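Local coordinates for alanyl-tRNA synthetase (Aquifex aeolicus, PDB 3G98), which attaches alanine to its cognate tRNA, its C-terminal C-Ala domain bringing together editing and aminoacylation on one tRNA, at residues Val39-Ser44 and Pro99-Leu104. Sequence-based numbering, arbitrary orientation.
Sequences VVFIAS and PEAVKL
Ala101 is the first residue of segment 99-104 to meet segment 39-44: its methyl CB sits near the plane of the Phe41 ring, at the ring's edge, 3.9 Å from Phe41 CZ and equally 3.9 Å from Phe41 CE2. One aromatic side chain can thus span the space between a sheet and the helix laid over it, and here, between these two segments, Phe41 is the strand residue that does so, its CA lying 7.9 Å from the CA of Val102. With CG anti to the backbone N (chi1 175°), the ring extends from strand 38-46 to helix 98-110. This is a helix-on-sheet contact within the DHHA1-family domain, whose mixed sheet carries helices 66-76 and 98-110 on this face, while Val40 and Ile42 of the same strand pack against helix 21-31 on the opposite one. Next in the helix, Val102 adds its CG2 branch, which approaches the ring obliquely, 3.9 Å from Phe41 CE2 and 4.0 Å from Phe41 CD2. That branch lies anti to the valine's own carbonyl carbon, and Val102 itself also reaches Tyr13 of strand 9-17. Were Phe41 cut back to an alanine, a gap would probably open between strand and helix, leaving the methyl of Ala101 and CG2 of Val102 without their aromatic partner. The buried ring also meets Phe98, the planes inclined by about 30°, and touches Phe52, Ile54 and Val73.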
loop_
_atom_site.group_PDB
_atom_site.type_symbol
_atom_site.label_atom_id
_atom_site.label_comp_id
_atom_site.label_asym_id
_atom_site.label_seq_id
_atom_site.Cartn_x
_atom_site.Cartn_y
_atom_site.Cartn_z
ATOM N N VAL A 39 1.244 -8.651 -0.965
ATOM C CA VAL A 39 0.712 -7.320 -1.197
ATOM C C VAL A 39 1.226 -6.467 -0.042
ATOM O O VAL A 39 1.049 -6.814 1.123
ATOM C CB VAL A 39 -0.848 -7.294 -1.209
ATOM C CG1 VAL A 39 -1.358 -5.876 -1.484
ATOM C CG2 VAL A 39 -1.415 -8.274 -2.245
ATOM N N VAL A 40 1.880 -5.359 -0.358
ATOM C CA VAL A 40 2.478 -4.514 0.674
ATOM C C VAL A 40 1.819 -3.150 0.631
ATOM O O VAL A 40 1.789 -2.502 -0.421
ATOM C CB VAL A 40 3.991 -4.347 0.438
ATOM C CG1 VAL A 40 4.620 -3.469 1.515
ATOM C CG2 VAL A 40 4.670 -5.711 0.345
ATOM N N PHE A 41 1.267 -2.718 1.760
ATOM C CA PHE A 41 0.678 -1.385 1.846
ATOM C C PHE A 41 1.294 -0.673 3.026
ATOM O O PHE A 41 0.931 -0.915 4.175
ATOM C CB PHE A 41 -0.850 -1.488 1.970
ATOM C CG PHE A 41 -1.558 -0.169 2.185
ATOM C CD1 PHE A 41 -1.173 0.983 1.499
ATOM C CD2 PHE A 41 -2.638 -0.095 3.057
ATOM C CE1 PHE A 41 -1.851 2.192 1.696
ATOM C CE2 PHE A 41 -3.320 1.098 3.245
ATOM C CZ PHE A 41 -2.916 2.246 2.568
ATOM N N ILE A 42 2.264 0.189 2.754
ATOM C CA ILE A 42 2.921 0.885 3.850
ATOM C C ILE A 42 2.833 2.381 3.639
ATOM O O ILE A 42 2.671 2.863 2.515
ATOM C CB ILE A 42 4.388 0.444 4.067
ATOM C CG1 ILE A 42 5.226 0.699 2.811
ATOM C CG2 ILE A 42 4.445 -1.023 4.502
ATOM C CD1 ILE A 42 6.708 0.347 2.976
ATOM N N ALA A 43 2.928 3.109 4.736
ATOM C CA ALA A 43 2.736 4.541 4.691
ATOM C C ALA A 43 3.710 5.207 5.648
ATOM O O ALA A 43 4.247 4.561 6.560
ATOM C CB ALA A 43 1.313 4.884 5.061
ATOM N N SER A 44 3.933 6.500 5.430
ATOM C CA SER A 44 4.772 7.291 6.318
ATOM C C SER A 44 4.043 8.569 6.665
ATOM O O SER A 44 3.635 9.323 5.775
ATOM C CB SER A 44 6.090 7.639 5.648
ATOM O OG SER A 44 6.851 8.521 6.464
ATOM N N PRO A 99 -5.933 3.353 9.210
ATOM C CA PRO A 99 -6.677 2.137 9.552
ATOM C C PRO A 99 -7.874 1.894 8.621
ATOM O O PRO A 99 -8.146 0.752 8.236
ATOM C CB PRO A 99 -7.140 2.401 10.988
ATOM C CG PRO A 99 -6.153 3.374 11.532
ATOM C CD PRO A 99 -5.788 4.254 10.369
ATOM N N GLU A 100 -8.579 2.963 8.260
ATOM C CA GLU A 100 -9.724 2.861 7.363
ATOM C C GLU A 100 -9.279 2.465 5.942
ATOM O O GLU A 100 -9.961 1.696 5.249
ATOM C CB GLU A 100 -10.500 4.177 7.350
ATOM C CG GLU A 100 -11.295 4.465 8.634
ATOM C CD GLU A 100 -10.441 4.793 9.866
ATOM O OE1 GLU A 100 -9.266 5.208 9.734
ATOM O OE2 GLU A 100 -10.960 4.632 10.991
ATOM N N ALA A 101 -8.133 2.981 5.513
ATOM C CA ALA A 101 -7.566 2.594 4.215
ATOM C C ALA A 101 -7.197 1.107 4.202
ATOM O O ALA A 101 -7.391 0.418 3.189
ATOM C CB ALA A 101 -6.341 3.455 3.881
ATOM N N VAL A 102 -6.664 0.617 5.324
ATOM C CA VAL A 102 -6.290 -0.797 5.439
ATOM C C VAL A 102 -7.531 -1.678 5.365
ATOM O O VAL A 102 -7.542 -2.697 4.658
ATOM C CB VAL A 102 -5.516 -1.101 6.744
ATOM C CG1 VAL A 102 -5.382 -2.619 6.945
ATOM C CG2 VAL A 102 -4.142 -0.442 6.711
ATOM N N LYS A 103 -8.578 -1.280 6.080
ATOM C CA LYS A 103 -9.840 -2.018 6.035
ATOM C C LYS A 103 -10.362 -2.132 4.600
ATOM O O LYS A 103 -10.736 -3.225 4.155
ATOM C CB LYS A 103 -10.872 -1.355 6.950
ATOM C CG LYS A 103 -12.158 -2.142 7.143
ATOM C CD LYS A 103 -13.068 -1.452 8.164
ATOM C CE LYS A 103 -13.740 -0.217 7.557
ATOM N NZ LYS A 103 -14.450 0.628 8.560
ATOM N N LEU A 104 -10.369 -1.012 3.877
ATOM C CA LEU A 104 -10.775 -0.992 2.469
ATOM C C LEU A 104 -9.923 -1.923 1.605
ATOM O O LEU A 104 -10.451 -2.657 0.778
ATOM C CB LEU A 104 -10.723 0.436 1.897
ATOM C CG LEU A 104 -11.069 0.586 0.401
ATOM C CD1 LEU A 104 -12.447 0.022 0.095
ATOM C CD2 LEU A 104 -11.000 2.034 -0.049
#